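PDB 5FX8: linoleate 11-lipoxygenase from Gaeumannomyces graminis, which is a secreted manganese lipoxygenase that adds dioxygen to linoleic and alpha-linolenic acids, giving 11S- and 13R-hydroperoxy fatty acids. Local coordinates for residues E144-G149 with P486-G491; N106-A111 with L536-R541. One frame throughout, in Å; residues are numbered along the deposited sequence.

Interaction 1 of 2, residues E144-G149 with P486-G491. With NAG (2-acetamido-2-deoxy-beta-D-glucopyranose), chain N.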
loop_
_atom_site.group_PDB
_atom_site.type_symbol
_atom_site.label_atom_id
_atom_site.label_comp_id
_atom_site.label_asym_id
_atom_site.label_seq_id
_atom_site.Cartn_x
_atom_site.Cartn_y
_atom_site.Cartn_z
ATOM N N GLU A 144 1.516 8.687 12.593
ATOM C CA GLU A 144 1.115 9.291 11.331
ATOM C C GLU A 144 1.346 8.362 10.143
ATOM O O GLU A 144 0.542 8.344 9.209
ATOM C CB GLU A 144 1.847 10.615 11.125
ATOM C CG GLU A 144 1.478 11.735 12.101
ATOM C CD GLU A 144 2.503 12.882 12.107
ATOM O OE1 GLU A 144 3.650 12.688 12.573
ATOM O OE2 GLU A 144 2.168 13.987 11.643
ATOM N N SER A 145 2.418 7.578 10.176
ATOM C CA SER A 145 2.721 6.622 9.122
ATOM C C SER A 145 1.741 5.474 9.111
ATOM O O SER A 145 1.370 4.976 8.047
ATOM C CB SER A 145 4.123 6.067 9.322
ATOM O OG SER A 145 5.063 7.103 9.228
ATOM N N VAL A 146 1.363 5.006 10.288
ATOM C CA VAL A 146 0.463 3.882 10.438
ATOM C C VAL A 146 -0.641 4.282 11.406
ATOM O O VAL A 146 -0.669 3.811 12.547
ATOM C CB VAL A 146 1.229 2.649 10.917
ATOM C CG1 VAL A 146 0.356 1.451 10.855
ATOM C CG2 VAL A 146 2.460 2.469 10.060
ATOM N N PRO A 147 -1.592 5.113 10.988
ATOM C CA PRO A 147 -2.553 5.657 11.956
ATOM C C PRO A 147 -3.359 4.605 12.679
ATOM O O PRO A 147 -3.630 4.772 13.867
ATOM C CB PRO A 147 -3.442 6.547 11.090
ATOM C CG PRO A 147 -2.670 6.797 9.889
ATOM C CD PRO A 147 -1.887 5.572 9.631
ATOM N N GLU A 148 -3.741 3.524 12.014
ATOM C CA GLU A 148 -4.487 2.441 12.645
ATOM C C GLU A 148 -3.647 1.621 13.617
ATOM O O GLU A 148 -4.192 0.738 14.289
ATOM C CB GLU A 148 -5.093 1.542 11.561
ATOM C CG GLU A 148 -4.074 0.757 10.723
ATOM C CD GLU A 148 -3.556 1.432 9.402
ATOM O OE1 GLU A 148 -3.211 2.642 9.331
ATOM O OE2 GLU A 148 -3.450 0.685 8.405
ATOM N N GLY A 149 -2.350 1.892 13.736
ATOM C CA GLY A 149 -1.492 1.101 14.584
ATOM C C GLY A 149 -1.228 -0.274 14.023
ATOM O O GLY A 149 -1.811 -0.655 13.008
ATOM N N PRO A 486 2.583 -5.850 5.568
ATOM C CA PRO A 486 3.860 -6.118 6.243
ATOM C C PRO A 486 4.075 -5.291 7.518
ATOM O O PRO A 486 4.469 -5.853 8.540
ATOM C CB PRO A 486 4.885 -5.810 5.143
ATOM C CG PRO A 486 4.114 -6.104 3.872
ATOM C CD PRO A 486 2.750 -5.654 4.119
ATOM N N VAL A 487 3.796 -3.985 7.511
ATOM C CA VAL A 487 4.012 -3.213 8.724
ATOM C C VAL A 487 3.010 -3.581 9.821
ATOM O O VAL A 487 3.361 -3.552 11.001
ATOM C CB VAL A 487 4.002 -1.697 8.416
ATOM C CG1 VAL A 487 2.613 -1.180 8.198
ATOM C CG2 VAL A 487 4.670 -0.909 9.524
ATOM N N LYS A 488 1.769 -3.941 9.479
ATOM C CA LYS A 488 0.769 -4.257 10.509
ATOM C C LYS A 488 0.752 -5.725 10.953
ATOM O O LYS A 488 0.441 -5.999 12.109
ATOM C CB LYS A 488 -0.630 -3.867 10.028
ATOM C CG LYS A 488 -0.820 -2.392 9.884
ATOM C CD LYS A 488 -2.219 -2.044 9.445
ATOM C CE LYS A 488 -2.452 -2.409 7.991
ATOM N NZ LYS A 488 -3.783 -2.047 7.368
ATOM N N PHE A 489 1.090 -6.677 10.090
ATOM C CA PHE A 489 0.967 -8.096 10.403
ATOM C C PHE A 489 2.198 -8.922 10.019
ATOM O O PHE A 489 2.804 -9.541 10.881
ATOM C CB PHE A 489 -0.278 -8.671 9.717
ATOM C CG PHE A 489 -1.497 -7.764 9.777
ATOM C CD1 PHE A 489 -2.243 -7.640 10.944
ATOM C CD2 PHE A 489 -1.905 -7.041 8.656
ATOM C CE1 PHE A 489 -3.347 -6.815 10.994
ATOM C CE2 PHE A 489 -2.995 -6.223 8.706
ATOM C CZ PHE A 489 -3.724 -6.113 9.884
ATOM N N SER A 490 2.584 -8.931 8.740
ATOM C CA SER A 490 3.556 -9.878 8.188
ATOM C C SER A 490 4.986 -9.577 8.593
ATOM O O SER A 490 5.840 -10.468 8.532
ATOM C CB SER A 490 3.540 -9.849 6.674
ATOM O OG SER A 490 2.315 -10.246 6.175
ATOM N N GLY A 491 5.296 -8.314 8.864
ATOM C CA GLY A 491 6.635 -7.939 9.214
ATOM C C GLY A 491 6.728 -7.224 10.539
ATOM O O GLY A 491 7.460 -6.256 10.670
HETATM C C1 NAG N . 5.739 17.289 13.355
HETATM C C2 NAG N . 4.341 17.107 13.983
HETATM C C3 NAG N . 3.301 16.769 12.912
HETATM C C4 NAG N . 3.345 17.789 11.782
HETATM C C5 NAG N . 4.755 17.818 11.207
HETATM C C6 NAG N . 4.957 18.841 10.117
HETATM C C7 NAG N . 4.280 16.342 16.337
HETATM C C8 NAG N . 4.300 15.149 17.244
HETATM N N2 NAG N . 4.353 16.084 15.023
HETATM O O3 NAG N . 2.016 16.778 13.518
HETATM O O4 NAG N . 2.393 17.476 10.772
HETATM O O5 NAG N . 5.664 18.184 12.248
HETATM O O6 NAG N . 6.321 19.249 10.104
HETATM O O7 NAG N . 4.207 17.483 16.775
#
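The carboxylate of Glu148 takes the ammonium of Lys488 on one oxygen: NZ lies 2.9 Å from OE2, on the anti lone pair that points away from OE1. The second flat group, the Phe489 ring, carries CB of Lys488 over the centre of one face, 3.5 Å above the plane, while Trp604 meets the ring at an inclined angle. In Lys488 the bend at chi3 (-72°) turns the chain end so that it crosses Glu148 at about a right angle, and CD passes 3.6 Å from CG of Glu148. Beside the salt bridge the contact is apolar: Val146 and Val487 meet tip to tip, CG2 to CG2 at 4.1 Å, and Val146 CG1 rests on Lys488 CG. Residues 146-149 form a type I beta turn closed by Gly149 N to Val146 O; the partner is the end of a short helix, where Gly491 N bonds Pro486 O in a wider, pi-type turn. Leu536 also packs on Val487. The arrangement joins a loop between helices 86-124 and 161-166 to the short helix that follows Asn482, a manganese ligand, in the helical lipoxygenase fold; the metal itself lies about 13 Å from the Val487 side chain.

Interaction 2 of 2, residues N106-A111 with L536-R541. With NAG (2-acetamido-2-deoxy-beta-D-glucopyranose), chain F.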
loop_
_atom_site.group_PDB
_atom_site.type_symbol
_atom_site.label_atom_id
_atom_site.label_comp_id
_atom_site.label_asym_id
_atom_site.label_seq_id
_atom_site.Cartn_x
_atom_site.Cartn_y
_atom_site.Cartn_z
ATOM N N ASN A 106 4.718 12.567 0.917
ATOM C CA ASN A 106 4.251 12.762 2.283
ATOM C C ASN A 106 4.520 11.524 3.146
ATOM O O ASN A 106 5.088 11.627 4.242
ATOM C CB ASN A 106 2.774 13.132 2.202
ATOM C CG ASN A 106 2.149 13.455 3.517
ATOM O OD1 ASN A 106 2.704 13.249 4.578
ATOM N ND2 ASN A 106 0.932 13.947 3.444
ATOM N N GLN A 107 4.158 10.342 2.659
ATOM C CA GLN A 107 4.346 9.154 3.470
ATOM C C GLN A 107 5.832 8.859 3.707
ATOM O O GLN A 107 6.214 8.418 4.798
ATOM C CB GLN A 107 3.638 7.976 2.823
ATOM C CG GLN A 107 3.811 6.650 3.548
ATOM C CD GLN A 107 2.831 6.421 4.690
ATOM O OE1 GLN A 107 1.872 7.147 4.858
ATOM N NE2 GLN A 107 3.082 5.399 5.478
ATOM N N THR A 108 6.691 9.122 2.717
ATOM C CA THR A 108 8.112 8.844 2.905
ATOM C C THR A 108 8.723 9.761 3.951
ATOM O O THR A 108 9.406 9.301 4.879
ATOM C CB THR A 108 8.861 8.999 1.596
ATOM O OG1 THR A 108 8.206 8.260 0.581
ATOM C CG2 THR A 108 10.227 8.446 1.745
ATOM N N ALA A 109 8.502 11.070 3.801
ATOM C CA ALA A 109 9.023 12.017 4.773
ATOM C C ALA A 109 8.525 11.683 6.163
ATOM O O ALA A 109 9.296 11.670 7.124
ATOM C CB ALA A 109 8.634 13.436 4.393
ATOM N N THR A 110 7.242 11.358 6.276
ATOM C CA THR A 110 6.666 11.082 7.581
ATOM C C THR A 110 7.315 9.874 8.211
ATOM O O THR A 110 7.672 9.895 9.389
ATOM C CB THR A 110 5.167 10.876 7.445
ATOM O OG1 THR A 110 4.599 12.043 6.872
ATOM C CG2 THR A 110 4.550 10.598 8.792
ATOM N N ALA A 111 7.492 8.820 7.422
ATOM C CA ALA A 111 8.066 7.587 7.937
ATOM C C ALA A 111 9.497 7.796 8.423
ATOM O O ALA A 111 9.887 7.266 9.464
ATOM C CB ALA A 111 8.009 6.513 6.862
ATOM N N LEU A 536 8.739 -0.919 5.886
ATOM C CA LEU A 536 7.384 -1.440 5.766
ATOM C C LEU A 536 6.358 -0.323 5.976
ATOM O O LEU A 536 5.331 -0.266 5.283
ATOM C CB LEU A 536 7.188 -2.608 6.736
ATOM C CG LEU A 536 8.266 -3.697 6.661
ATOM C CD1 LEU A 536 8.014 -4.879 7.565
ATOM C CD2 LEU A 536 8.374 -4.125 5.251
ATOM N N ALA A 537 6.647 0.615 6.875
ATOM C CA ALA A 537 5.790 1.783 6.974
ATOM C C ALA A 537 5.781 2.567 5.672
ATOM O O ALA A 537 4.779 3.186 5.334
ATOM C CB ALA A 537 6.228 2.679 8.132
ATOM N N ARG A 538 6.878 2.553 4.926
ATOM C CA ARG A 538 6.870 3.224 3.642
ATOM C C ARG A 538 6.079 2.472 2.578
ATOM O O ARG A 538 5.756 3.062 1.541
ATOM C CB ARG A 538 8.301 3.461 3.177
ATOM C CG ARG A 538 8.802 4.876 3.453
ATOM C CD ARG A 538 10.277 4.954 3.186
ATOM N NE ARG A 538 11.068 4.410 4.272
ATOM C CZ ARG A 538 12.163 3.708 4.078
ATOM N NH1 ARG A 538 12.558 3.466 2.844
ATOM N NH2 ARG A 538 12.853 3.251 5.099
ATOM N N PHE A 539 5.757 1.189 2.800
ATOM C CA PHE A 539 4.811 0.526 1.894
ATOM C C PHE A 539 3.355 0.914 2.158
ATOM O O PHE A 539 2.489 0.637 1.328
ATOM C CB PHE A 539 4.944 -0.986 1.986
ATOM C CG PHE A 539 6.259 -1.529 1.504
ATOM C CD1 PHE A 539 7.118 -0.766 0.758
ATOM C CD2 PHE A 539 6.625 -2.831 1.796
ATOM C CE1 PHE A 539 8.299 -1.287 0.326
ATOM C CE2 PHE A 539 7.803 -3.350 1.352
ATOM C CZ PHE A 539 8.634 -2.574 0.615
ATOM N N ASN A 540 3.065 1.543 3.283
ATOM C CA ASN A 540 1.723 1.951 3.659
ATOM C C ASN A 540 1.441 3.352 3.121
ATOM O O ASN A 540 2.352 4.088 2.738
ATOM C CB ASN A 540 1.570 1.906 5.177
ATOM C CG ASN A 540 0.132 1.925 5.629
ATOM O OD1 ASN A 540 -0.718 1.260 5.061
ATOM N ND2 ASN A 540 -0.147 2.704 6.645
ATOM N N ARG A 541 0.157 3.698 3.055
ATOM C CA ARG A 541 -0.287 4.980 2.518
ATOM C C ARG A 541 -1.393 5.507 3.424
ATOM O O ARG A 541 -2.569 5.246 3.195
ATOM C CB ARG A 541 -0.776 4.863 1.079
ATOM C CG ARG A 541 0.301 4.840 0.015
ATOM C CD ARG A 541 1.034 6.170 -0.107
ATOM N NE ARG A 541 2.105 6.123 -1.094
ATOM C CZ ARG A 541 3.267 5.515 -0.890
ATOM N NH1 ARG A 541 3.493 4.906 0.248
ATOM N NH2 ARG A 541 4.188 5.488 -1.824
HETATM C C1 NAG F . 0.175 14.273 4.616
HETATM C C2 NAG F . -0.447 15.649 4.440
HETATM C C3 NAG F . -1.344 15.977 5.618
HETATM C C4 NAG F . -2.380 14.876 5.801
HETATM C C5 NAG F . -1.693 13.522 5.927
HETATM C C6 NAG F . -2.672 12.375 5.965
HETATM C C7 NAG F . 0.799 17.311 3.147
HETATM C C8 NAG F . 1.927 18.296 3.157
HETATM N N2 NAG F . 0.586 16.657 4.290
HETATM O O3 NAG F . -1.972 17.229 5.366
HETATM O O4 NAG F . -3.169 15.110 6.959
HETATM O O5 NAG F . -0.852 13.296 4.787
HETATM O O6 NAG F . -3.528 12.401 4.830
HETATM O O7 NAG F . 0.111 17.120 2.153
#
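Gln107 leaves its helix with CG anti to the backbone N (chi1 177°) and then bends at chi2 (85°), which carries its amide to the carbonyls that end helix 526-539, beside Asn540 and Arg541. NE2 donates to Ala537 O over 2.8 Å with an N-H...O angle of 152°, the acceptor lying close to the amide plane. Asn540 N reaches the same oxygen from the opposite face of the carbonyl at 3.1 Å, so two donors grip it. The amide is held at both ends, since OE1 accepts from Ala542 N and Gln543 NE2. Together these fix the rotation of a buried polar group. Arg541 turns back over the helix end, where NH1 bonds Arg538 O (3.2 Å) and Asn540 O (2.9 Å), both oxygens in the guanidinium plane; its charge may offset the negative C-terminal end of the helix. NH1 also lies 3.7 Å from Gln107 CG. The side of the long helix 86-124 packs on the C-terminal end of helix 526-539 within the mainly helical lipoxygenase fold, and the Arg541 side chain comes to about 4 Å from that of Val618, the C-terminal manganese ligand. Next to the amide the contact turns apolar. Ala111 CB sits 3.9 Å from Arg538 CG and close to Ala537 CB, and Thr108 CG2 touches Arg538 CD at 3.8 Å, the two side chains running obliquely to each other. Beyond CD, Arg538 runs on to a cation-pi contact with Phe342 and a bond to Ser534 OG, while Thr108 OG1 bonds Ala104 O one turn back. Helix 86-124 is kinked where it enters this segment, and Asn106 there carries an N-linked sugar through ND2. Thr108 also packs on Gly340 of the second subunit.

The centres of the two contacts lie 10 Å apart, on the same side of the chain's centre. Along the chain the segments come in the order 106-111, 144-149, 486-491, 536-541, so interaction 1 is nested inside the loop that interaction 2 closes. Ser145 joins them: its O probably accepts hydrogen bonds from both Asn540 ND2 and Gln107 NE2, each at 3.1 Å, and its OG packs on Ala111. Helices 485-490 and 526-539 are consecutive, bringing an early helix and its following loop against two helices from late in the chain. Interaction 2 lies nearer the manganese, about 10 Å from the Arg541 side chain against about 13 Å from Val487.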